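Local coordinates for protein Rio2 kinase (Chaetomium thermophilum, PDB 4GYI) that binds nucleotide and magnesium, forms a phosphoaspartate, has an ATPase-dependent role on the maturing pre-40S ribosomal subunit, and is probably also a serine/threonine protein kinase, at residues A[3-8]-A[82-87]; A[88-93]-A[180-185]; A[125-130]-A[186-191]. One frame throughout, in Å; residues are numbered along the deposited sequence.

In the fold
Interactions 1 and 2 use successive turns of helix 79-92, the last helix of the N-terminal domain, and interaction 3 joins two strands of the kinase sheet on which that helix rests. Two polar links tie the helix to interaction 3: Asp83 OD1 lies 2.7 Å from His186 NE2, and Asp83 OD2 forms a 2.8 Å salt bridge with Arg128 NH2. Between interactions 2 and 3, His90 NE2 approaches Thr187 OG1 to 2.7 Å, a probable hydrogen bond. Interaction 3 alone contacts ADP directly; the side chain of Asp83 in interaction 1 is about 14 Å from the nucleotide, and that of Gln183 in interaction 2 about 13 Å.

Interaction 1. Residues A[3-8]-A[82-87]; sequences KLDTRA and LDYLAL
Leu4 lays its two methyls against Asp83, and the two side chains slide past each other in opposite directions. A chi1 of 170° sets Leu4 CG anti to the backbone N, on the helix side, and from there Leu4 CD1 is 3.3 Å from Asp83 OD2 and 3.7 Å from Asp83 CB. The same methyl meets the edge of the Tyr84 ring, Leu4 CD1 standing 4.1 Å from Tyr84 CE2. Asp83 is no apolar partner, however. Its carboxylate is occupied by a salt bridge from OD2 to Arg128 and a hydrogen bond between OD1 and His186, so Leu4 borders a buried polar cluster.

Asp5 turns its CB away from the helix and contributes its backbone instead. Tyr84 OH donates to Asp5 O at 2.8 Å, the one hydrogen bond between the segments. The C=O...O angle of 138° shows a bent approach, and the donor is tilted 19° from the carbonyl plane. Thr6 then crosses Leu87 at about a right angle, with Thr6 CG2 3.8 Å from Leu87 CD1. Ala8 closes the far end: its CB lies 3.5 Å from Tyr84 OH and 4.1 Å from Tyr84 CE1. The phenol end is therefore bordered by Leu4 near CE2 and Ala8 near CE1, with the Asp5 carbonyl in the ring plane between them.

Beyond the segments, Leu12 and Leu63 also touch Tyr84, while Leu4 and Asp83 both meet Ile126 of strand 121-127. Residues 3-8 thus run, without regular secondary structure, along helix 79-92 and up to the kinase sheet. This places the extreme N-terminus at the junction between the winged-helix domain characteristic of Rio2 and the N-lobe of its RIO kinase domain.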
loop_
_atom_site.group_PDB
_atom_site.type_symbol
_atom_site.label_atom_id
_atom_site.label_comp_id
_atom_site.label_asym_id
_atom_site.label_seq_id
_atom_site.Cartn_x
_atom_site.Cartn_y
_atom_site.Cartn_z
ATOM N N LYS A 3 -7.977 -8.659 -12.462
ATOM C CA LYS A 3 -8.572 -7.571 -11.692
ATOM C C LYS A 3 -9.497 -8.114 -10.609
ATOM O O LYS A 3 -9.601 -9.328 -10.422
ATOM C CB LYS A 3 -9.323 -6.616 -12.609
ATOM N N LEU A 4 -10.168 -7.211 -9.897
ATOM C CA LEU A 4 -11.064 -7.604 -8.807
ATOM C C LEU A 4 -12.525 -7.230 -9.083
ATOM O O LEU A 4 -12.860 -6.052 -9.247
ATOM C CB LEU A 4 -10.602 -6.991 -7.477
ATOM C CG LEU A 4 -11.547 -7.094 -6.272
ATOM C CD1 LEU A 4 -11.634 -8.528 -5.687
ATOM C CD2 LEU A 4 -11.131 -6.080 -5.207
ATOM N N ASP A 5 -13.394 -8.233 -9.134
ATOM C CA ASP A 5 -14.820 -7.970 -9.298
ATOM C C ASP A 5 -15.569 -8.141 -7.982
ATOM O O ASP A 5 -15.416 -9.145 -7.286
ATOM C CB ASP A 5 -15.436 -8.842 -10.400
ATOM C CG ASP A 5 -15.144 -10.316 -10.213
ATOM O OD1 ASP A 5 -14.028 -10.749 -10.576
ATOM O OD2 ASP A 5 -16.034 -11.043 -9.714
ATOM N N THR A 6 -16.371 -7.143 -7.639
ATOM C CA THR A 6 -17.121 -7.171 -6.393
ATOM C C THR A 6 -18.588 -7.494 -6.638
ATOM O O THR A 6 -19.438 -7.167 -5.814
ATOM C CB THR A 6 -17.059 -5.815 -5.688
ATOM O OG1 THR A 6 -17.736 -4.838 -6.492
ATOM C CG2 THR A 6 -15.611 -5.393 -5.467
ATOM N N ARG A 7 -18.881 -8.122 -7.774
ATOM C CA ARG A 7 -20.258 -8.507 -8.098
ATOM C C ARG A 7 -20.854 -9.466 -7.058
ATOM O O ARG A 7 -21.970 -9.266 -6.582
ATOM C CB ARG A 7 -20.338 -9.152 -9.490
ATOM C CG ARG A 7 -19.971 -8.247 -10.664
ATOM C CD ARG A 7 -20.190 -8.976 -11.993
ATOM N NE ARG A 7 -19.810 -8.175 -13.155
ATOM C CZ ARG A 7 -20.013 -8.546 -14.419
ATOM N NH1 ARG A 7 -20.597 -9.707 -14.686
ATOM N NH2 ARG A 7 -19.637 -7.757 -15.418
ATOM N N ALA A 8 -20.098 -10.505 -6.708
ATOM C CA ALA A 8 -20.591 -11.559 -5.826
ATOM C C ALA A 8 -20.801 -11.072 -4.403
ATOM O O ALA A 8 -21.598 -11.636 -3.656
ATOM C CB ALA A 8 -19.640 -12.738 -5.836
ATOM N N LEU A 82 -9.421 -12.827 0.288
ATOM C CA LEU A 82 -8.830 -11.841 1.200
ATOM C C LEU A 82 -9.325 -10.420 0.898
ATOM O O LEU A 82 -9.698 -9.677 1.810
ATOM C CB LEU A 82 -7.285 -11.913 1.128
ATOM C CG LEU A 82 -6.503 -11.184 2.233
ATOM C CD1 LEU A 82 -6.733 -11.863 3.595
ATOM C CD2 LEU A 82 -5.010 -11.079 1.917
ATOM N N ASP A 83 -9.300 -10.045 -0.387
ATOM C CA ASP A 83 -9.896 -8.784 -0.873
ATOM C C ASP A 83 -11.303 -8.609 -0.285
ATOM O O ASP A 83 -11.608 -7.600 0.362
ATOM C CB ASP A 83 -10.019 -8.791 -2.414
ATOM C CG ASP A 83 -8.665 -8.790 -3.137
ATOM O OD1 ASP A 83 -7.612 -8.610 -2.481
ATOM O OD2 ASP A 83 -8.662 -8.948 -4.386
ATOM N N TYR A 84 -12.151 -9.619 -0.499
ATOM C CA TYR A 84 -13.537 -9.572 -0.024
ATOM C C TYR A 84 -13.598 -9.380 1.488
ATOM O O TYR A 84 -14.352 -8.546 1.979
ATOM C CB TYR A 84 -14.304 -10.838 -0.413
ATOM C CG TYR A 84 -14.999 -10.770 -1.756
ATOM C CD1 TYR A 84 -16.319 -11.195 -1.901
ATOM C CD2 TYR A 84 -14.338 -10.297 -2.880
ATOM C CE1 TYR A 84 -16.954 -11.156 -3.131
ATOM C CE2 TYR A 84 -14.969 -10.245 -4.112
ATOM C CZ TYR A 84 -16.272 -10.678 -4.232
ATOM O OH TYR A 84 -16.890 -10.628 -5.459
ATOM N N LEU A 85 -12.787 -10.145 2.216
ATOM C CA LEU A 85 -12.732 -10.015 3.668
ATOM C C LEU A 85 -12.322 -8.611 4.088
ATOM O O LEU A 85 -12.897 -8.056 5.015
ATOM C CB LEU A 85 -11.777 -11.041 4.275
ATOM C CG LEU A 85 -12.324 -12.462 4.322
ATOM C CD1 LEU A 85 -11.226 -13.443 4.680
ATOM C CD2 LEU A 85 -13.483 -12.551 5.318
ATOM N N ALA A 86 -11.331 -8.041 3.405
ATOM C CA ALA A 86 -10.921 -6.668 3.688
ATOM C C ALA A 86 -12.064 -5.687 3.459
ATOM O O ALA A 86 -12.312 -4.826 4.282
ATOM C CB ALA A 86 -9.712 -6.273 2.833
ATOM N N LEU A 87 -12.739 -5.805 2.320
ATOM C CA LEU A 87 -13.850 -4.910 1.994
ATOM C C LEU A 87 -14.976 -5.009 3.017
ATOM O O LEU A 87 -15.561 -4.005 3.412
ATOM C CB LEU A 87 -14.409 -5.213 0.606
ATOM C CG LEU A 87 -13.715 -4.553 -0.582
ATOM C CD1 LEU A 87 -14.259 -5.118 -1.884
ATOM C CD2 LEU A 87 -13.910 -3.044 -0.522
#

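Interaction 2. Residues A[88-93]-A[180-185]; sequences HTHAAR and PIAQSR. With EDO (1,2-ethanediol), chain E.
The guanidinium of Arg185 presents its edge to Thr89, and the imidazole of His90 brings its CE1 end to Ser184. Arg185 NH1 donates to Thr89 OG1 at 2.8 Å with an N-H...O angle of 151°, and the acceptor lies only 12° out of the guanidinium plane. Thr89 CB sits at that same edge. On the His90 ring, Ala182 CB lies at the edge, 4.2 Å from His90 ND1, while His90 CE1 is 3.7 Å from Ser184 CB. His90 NE2 is bonded to Thr187.

Thr89 OG1 is anti to the carbonyl carbon (chi1 -65°), a placement that also lets it bond to Leu85 O one turn back. Its other branch, CG2, rests 3.6 Å from Ser184 OG. That hydroxyl receives a second, weak bond from Arg185 NH1 at 3.1 Å. Glu24 of helix 14-26 forms a salt bridge with Arg185 NE, so that NE is engaged as well as NH1.

Helix 88-92 and strand 180-184 approach to 8.9 Å between axes. The backbone angles of Arg185 and His186 fit a type II' turn joining strands 180-184 and 187-191, while Ile181 and Ala182 face Val189 as a classic beta bulge. Here the final helix of the Rio2 winged-helix domain packs against a bulged hairpin at the edge of the kinase N-lobe sheet.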
loop_
_atom_site.group_PDB
_atom_site.type_symbol
_atom_site.label_atom_id
_atom_site.label_comp_id
_atom_site.label_asym_id
_atom_site.label_seq_id
_atom_site.Cartn_x
_atom_site.Cartn_y
_atom_site.Cartn_z
ATOM N N HIS A 88 -15.272 -6.234 3.431
ATOM C CA HIS A 88 -16.315 -6.498 4.412
ATOM C C HIS A 88 -16.017 -5.769 5.721
ATOM O O HIS A 88 -16.896 -5.151 6.336
ATOM C CB HIS A 88 -16.401 -8.001 4.655
ATOM C CG HIS A 88 -17.656 -8.426 5.340
ATOM N ND1 HIS A 88 -18.896 -8.325 4.746
ATOM C CD2 HIS A 88 -17.866 -8.941 6.572
ATOM C CE1 HIS A 88 -19.817 -8.767 5.582
ATOM N NE2 HIS A 88 -19.219 -9.148 6.696
ATOM N N THR A 89 -14.760 -5.835 6.136
ATOM C CA THR A 89 -14.324 -5.154 7.339
ATOM C C THR A 89 -14.472 -3.640 7.176
ATOM O O THR A 89 -14.966 -2.965 8.081
ATOM C CB THR A 89 -12.874 -5.533 7.685
ATOM O OG1 THR A 89 -12.826 -6.924 8.001
ATOM C CG2 THR A 89 -12.350 -4.738 8.873
ATOM N N HIS A 90 -14.065 -3.109 6.025
ATOM C CA HIS A 90 -14.226 -1.672 5.786
ATOM C C HIS A 90 -15.710 -1.272 5.756
ATOM O O HIS A 90 -16.077 -0.207 6.237
ATOM C CB HIS A 90 -13.562 -1.241 4.480
ATOM C CG HIS A 90 -12.071 -1.336 4.489
ATOM N ND1 HIS A 90 -11.292 -0.741 5.458
ATOM C CD2 HIS A 90 -11.211 -1.938 3.630
ATOM C CE1 HIS A 90 -10.018 -0.983 5.204
ATOM N NE2 HIS A 90 -9.940 -1.709 4.101
ATOM N N ALA A 91 -16.549 -2.124 5.172
ATOM C CA ALA A 91 -17.983 -1.879 5.135
ATOM C C ALA A 91 -18.561 -1.880 6.540
ATOM O O ALA A 91 -19.333 -0.981 6.903
ATOM C CB ALA A 91 -18.679 -2.937 4.294
ATOM N N ALA A 92 -18.191 -2.898 7.324
ATOM C CA ALA A 92 -18.792 -3.116 8.641
ATOM C C ALA A 92 -18.432 -1.998 9.600
ATOM O O ALA A 92 -19.245 -1.611 10.439
ATOM C CB ALA A 92 -18.366 -4.453 9.208
ATOM N N ARG A 93 -17.217 -1.471 9.454
ATOM C CA ARG A 93 -16.756 -0.345 10.263
ATOM C C ARG A 93 -17.224 0.970 9.666
ATOM O O ARG A 93 -16.933 2.030 10.212
ATOM C CB ARG A 93 -15.222 -0.334 10.373
ATOM C CG ARG A 93 -14.615 -1.620 10.919
ATOM C CD ARG A 93 -13.223 -1.384 11.519
ATOM N NE ARG A 93 -12.525 -2.640 11.799
ATOM C CZ ARG A 93 -12.724 -3.387 12.885
ATOM N NH1 ARG A 93 -13.605 -3.009 13.805
ATOM N NH2 ARG A 93 -12.044 -4.518 13.053
ATOM N N PRO A 180 -4.601 9.267 6.397
ATOM C CA PRO A 180 -4.886 7.836 6.512
ATOM C C PRO A 180 -6.223 7.658 7.229
ATOM O O PRO A 180 -6.478 8.335 8.227
ATOM C CB PRO A 180 -3.739 7.325 7.386
ATOM C CG PRO A 180 -3.412 8.501 8.294
ATOM C CD PRO A 180 -3.684 9.754 7.450
ATOM N N ILE A 181 -7.075 6.765 6.744
ATOM C CA ILE A 181 -8.399 6.623 7.357
ATOM C C ILE A 181 -8.625 5.277 8.045
ATOM O O ILE A 181 -9.138 5.232 9.148
ATOM C CB ILE A 181 -9.521 6.886 6.342
ATOM C CG1 ILE A 181 -9.414 8.321 5.807
ATOM C CG2 ILE A 181 -10.884 6.645 6.977
ATOM C CD1 ILE A 181 -10.246 8.572 4.564
ATOM N N ALA A 182 -8.249 4.180 7.401
ATOM C CA ALA A 182 -8.428 2.876 8.026
ATOM C C ALA A 182 -7.495 1.887 7.379
ATOM O O ALA A 182 -6.964 2.152 6.311
ATOM C CB ALA A 182 -9.862 2.410 7.885
ATOM N N GLN A 183 -7.300 0.739 8.011
ATOM C CA GLN A 183 -6.407 -0.264 7.446
ATOM C C GLN A 183 -6.946 -1.641 7.775
ATOM O O GLN A 183 -7.288 -1.913 8.921
ATOM C CB GLN A 183 -4.982 -0.081 8.000
ATOM C CG GLN A 183 -3.941 -1.019 7.399
ATOM C CD GLN A 183 -3.887 -2.370 8.093
ATOM O OE1 GLN A 183 -3.893 -2.446 9.319
ATOM N NE2 GLN A 183 -3.851 -3.441 7.308
ATOM N N SER A 184 -7.048 -2.513 6.783
ATOM C CA SER A 184 -7.431 -3.888 7.083
ATOM C C SER A 184 -6.658 -4.862 6.217
ATOM O O SER A 184 -6.664 -4.744 4.997
ATOM C CB SER A 184 -8.930 -4.098 6.902
ATOM O OG SER A 184 -9.280 -5.458 7.140
ATOM N N ARG A 185 -5.978 -5.816 6.851
ATOM C CA ARG A 185 -5.212 -6.815 6.114
ATOM C C ARG A 185 -4.212 -6.150 5.142
ATOM O O ARG A 185 -3.346 -5.377 5.565
ATOM C CB ARG A 185 -6.164 -7.786 5.402
ATOM C CG ARG A 185 -7.033 -8.561 6.366
ATOM C CD ARG A 185 -8.276 -9.088 5.681
ATOM N NE ARG A 185 -9.085 -9.960 6.535
ATOM C CZ ARG A 185 -10.134 -9.552 7.249
ATOM N NH1 ARG A 185 -10.506 -8.278 7.243
ATOM N NH2 ARG A 185 -10.803 -10.418 7.969
HETATM C C1 EDO E . -5.761 -7.664 9.687
HETATM O O1 EDO E . -4.466 -8.271 9.523
HETATM C C2 EDO E . -5.616 -6.188 10.040
HETATM O O2 EDO E . -4.373 -5.673 9.539
HETATM O O HOH W 1 -10.360 -1.502 9.760
#

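Interaction 3. Residues A[125-130]-A[186-191]; sequences KIHRLG and HTIVMS. With ADP (adenosine-5'-diphosphate), chain B; EDO (1,2-ethanediol), chain D.
Lys125 and Met190 meet beside ADP on neighbouring antiparallel strands of the kinase N-lobe sheet. Lys125 CG is anti to the backbone N (chi1 -179°), and the chain continues extended to the phosphates, where Lys125 NZ donates to ADP O2A at 2.7 Å and more weakly to O3B. At the adenine end, ADP N6 bonds to Ser191 O at 2.9 Å. Met190 SD accepts a weak bond from ADP N6 at 3.4 Å. The two nucleotide-binding side chains also touch each other, Met190 CE lying 3.9 Å from Lys125 CB. Such an arrangement matches the conserved strand lysine, gatekeeper position and hinge carbonyl of protein kinases. As in that family, the lysine also pairs with a glutamate, Glu163 of helix 149-172; its NZ additionally bonds to the phosphoaspartate at position 258.

Backbone bonds set the register of the two strands. Lys125 N gives its hydrogen to Ile188 O at 2.7 Å, and Ile188 N returns one to Lys125 O. Ile126 and Thr187 form the next, non-hydrogen-bonded pair, with Ile126 CG1 beside Thr187 CG2. His127 N donates to His186 O at 2.9 Å and 178°, a nearly straight bond. The strand directions differ by 162°, close to antiparallel.

Outward, on the face carrying Ile126 and Thr187, the sheet meets helix 79-92. Ile126 and His186 lie side by side, and Ile126 CG2 is 3.5 Å from His186 CD2. Arg128 NE forms a salt bridge with Asp110, which helps to hold the guanidinium; the methyl Ile126 CG2 lies over the centre of one face of the Arg128 guanidinium, 3.5 Å above its plane.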
loop_
_atom_site.group_PDB
_atom_site.type_symbol
_atom_site.label_atom_id
_atom_site.label_comp_id
_atom_site.label_asym_id
_atom_site.label_seq_id
_atom_site.Cartn_x
_atom_site.Cartn_y
_atom_site.Cartn_z
ATOM N N LYS A 125 -6.352 1.366 -1.290
ATOM C CA LYS A 125 -5.142 0.808 -1.892
ATOM C C LYS A 125 -5.030 -0.647 -1.470
ATOM O O LYS A 125 -5.174 -0.959 -0.293
ATOM C CB LYS A 125 -3.895 1.578 -1.455
ATOM C CG LYS A 125 -2.564 1.058 -2.075
ATOM C CD LYS A 125 -1.409 1.953 -1.651
ATOM C CE LYS A 125 -0.044 1.452 -2.169
ATOM N NZ LYS A 125 1.006 2.509 -2.003
ATOM N N ILE A 126 -4.806 -1.530 -2.439
ATOM C CA ILE A 126 -4.681 -2.955 -2.172
ATOM C C ILE A 126 -3.278 -3.406 -2.549
ATOM O O ILE A 126 -2.896 -3.302 -3.699
ATOM C CB ILE A 126 -5.701 -3.754 -3.014
ATOM C CG1 ILE A 126 -7.130 -3.244 -2.718
ATOM C CG2 ILE A 126 -5.586 -5.254 -2.712
ATOM C CD1 ILE A 126 -8.228 -3.936 -3.545
ATOM N N HIS A 127 -2.504 -3.889 -1.588
ATOM C CA HIS A 127 -1.139 -4.288 -1.879
ATOM C C HIS A 127 -1.079 -5.652 -2.554
ATOM O O HIS A 127 -1.798 -6.586 -2.168
ATOM C CB HIS A 127 -0.278 -4.262 -0.616
ATOM C CG HIS A 127 0.053 -2.883 -0.136
ATOM N ND1 HIS A 127 1.158 -2.185 -0.581
ATOM C CD2 HIS A 127 -0.575 -2.068 0.746
ATOM C CE1 HIS A 127 1.205 -1.006 0.015
ATOM N NE2 HIS A 127 0.165 -0.909 0.825
ATOM N N ARG A 128 -0.215 -5.735 -3.567
ATOM C CA ARG A 128 -0.095 -6.889 -4.448
ATOM C C ARG A 128 1.340 -7.403 -4.604
ATOM O O ARG A 128 1.786 -7.654 -5.721
ATOM C CB ARG A 128 -0.621 -6.502 -5.837
ATOM C CG ARG A 128 -2.109 -6.155 -5.830
ATOM C CD ARG A 128 -2.991 -7.367 -5.509
ATOM N NE ARG A 128 -4.401 -7.071 -5.785
ATOM C CZ ARG A 128 -5.438 -7.667 -5.202
ATOM N NH1 ARG A 128 -5.247 -8.618 -4.288
ATOM N NH2 ARG A 128 -6.673 -7.306 -5.537
ATOM N N LEU A 129 2.063 -7.560 -3.499
ATOM C CA LEU A 129 3.419 -8.096 -3.554
ATOM C C LEU A 129 3.384 -9.492 -4.199
ATOM O O LEU A 129 2.462 -10.252 -3.954
ATOM C CB LEU A 129 4.011 -8.182 -2.131
ATOM C CG LEU A 129 4.654 -6.923 -1.531
ATOM C CD1 LEU A 129 3.694 -5.754 -1.555
ATOM C CD2 LEU A 129 5.087 -7.167 -0.106
ATOM N N GLY A 130 4.363 -9.814 -5.038
ATOM C CA GLY A 130 4.418 -11.122 -5.675
ATOM C C GLY A 130 3.826 -11.177 -7.072
ATOM O O GLY A 130 4.043 -12.145 -7.819
ATOM N N HIS A 186 -4.361 -6.413 3.846
ATOM C CA HIS A 186 -3.461 -5.844 2.836
ATOM C C HIS A 186 -3.955 -4.515 2.238
ATOM O O HIS A 186 -3.501 -4.100 1.163
ATOM C CB HIS A 186 -3.219 -6.849 1.704
ATOM C CG HIS A 186 -4.470 -7.305 1.001
ATOM N ND1 HIS A 186 -5.653 -7.563 1.663
ATOM C CD2 HIS A 186 -4.707 -7.581 -0.303
ATOM C CE1 HIS A 186 -6.565 -7.974 0.798
ATOM N NE2 HIS A 186 -6.021 -7.984 -0.403
ATOM N N THR A 187 -4.882 -3.848 2.914
ATOM C CA THR A 187 -5.539 -2.705 2.284
ATOM C C THR A 187 -5.464 -1.449 3.124
ATOM O O THR A 187 -5.362 -1.516 4.347
ATOM C CB THR A 187 -7.026 -3.004 1.941
ATOM O OG1 THR A 187 -7.810 -3.031 3.144
ATOM C CG2 THR A 187 -7.145 -4.331 1.241
ATOM N N ILE A 188 -5.513 -0.298 2.466
ATOM C CA ILE A 188 -5.592 0.951 3.197
ATOM C C ILE A 188 -6.663 1.790 2.565
ATOM O O ILE A 188 -6.764 1.819 1.341
ATOM C CB ILE A 188 -4.285 1.751 3.124
ATOM C CG1 ILE A 188 -3.159 1.009 3.848
ATOM C CG2 ILE A 188 -4.474 3.152 3.740
ATOM C CD1 ILE A 188 -1.834 1.749 3.805
ATOM N N VAL A 189 -7.467 2.454 3.392
ATOM C CA VAL A 189 -8.395 3.452 2.900
ATOM C C VAL A 189 -7.800 4.789 3.272
ATOM O O VAL A 189 -7.433 4.995 4.414
ATOM C CB VAL A 189 -9.803 3.312 3.526
ATOM C CG1 VAL A 189 -10.689 4.470 3.092
ATOM C CG2 VAL A 189 -10.441 1.999 3.118
ATOM N N MET A 190 -7.666 5.693 2.307
ATOM C CA MET A 190 -7.077 6.985 2.604
ATOM C C MET A 190 -7.818 8.071 1.821
ATOM O O MET A 190 -8.559 7.766 0.884
ATOM C CB MET A 190 -5.599 6.974 2.206
ATOM C CG MET A 190 -5.395 6.997 0.696
ATOM S SD MET A 190 -3.685 6.801 0.173
ATOM C CE MET A 190 -3.495 5.032 0.217
ATOM N N SER A 191 -7.614 9.332 2.190
ATOM C CA SER A 191 -8.300 10.416 1.494
ATOM C C SER A 191 -7.867 10.445 0.034
ATOM O O SER A 191 -6.780 9.983 -0.316
ATOM C CB SER A 191 -8.030 11.772 2.155
ATOM O OG SER A 191 -6.704 12.196 1.922
HETATM P PB ADP B . 1.857 1.893 -6.093
HETATM O O1B ADP B . 1.214 0.752 -6.843
HETATM O O2B ADP B . 2.885 2.731 -6.813
HETATM O O3B ADP B . 2.352 1.292 -4.702
HETATM P PA ADP B . 0.774 4.393 -5.135
HETATM O O1A ADP B . 2.075 4.946 -5.650
HETATM O O2A ADP B . 0.461 4.565 -3.654
HETATM O O3A ADP B . 0.648 2.840 -5.550
HETATM O "O5'" ADP B . -0.390 4.992 -6.054
HETATM C "C5'" ADP B . -0.346 4.786 -7.472
HETATM C "C4'" ADP B . -1.059 5.935 -8.181
HETATM O "O4'" ADP B . -2.401 6.077 -7.682
HETATM C "C3'" ADP B . -0.420 7.307 -7.964
HETATM O "O3'" ADP B . 0.634 7.603 -8.886
HETATM C "C2'" ADP B . -1.587 8.258 -8.123
HETATM O "O2'" ADP B . -1.918 8.408 -9.509
HETATM C "C1'" ADP B . -2.738 7.464 -7.560
HETATM N N9 ADP B . -2.973 7.694 -6.121
HETATM C C8 ADP B . -2.580 6.880 -5.123
HETATM N N7 ADP B . -2.996 7.344 -3.914
HETATM C C5 ADP B . -3.685 8.476 -4.166
HETATM C C6 ADP B . -4.410 9.472 -3.358
HETATM N N6 ADP B . -4.478 9.337 -2.017
HETATM N N1 ADP B . -4.995 10.502 -4.002
HETATM C C2 ADP B . -4.947 10.642 -5.346
HETATM N N3 ADP B . -4.312 9.774 -6.143
HETATM C C4 ADP B . -3.671 8.699 -5.616
HETATM C C1 EDO D . -1.022 -10.868 -2.475
HETATM O O1 EDO D . -0.090 -9.792 -2.616
HETATM C C2 EDO D . -2.414 -10.352 -2.798
HETATM O O2 EDO D . -2.621 -9.163 -2.055
#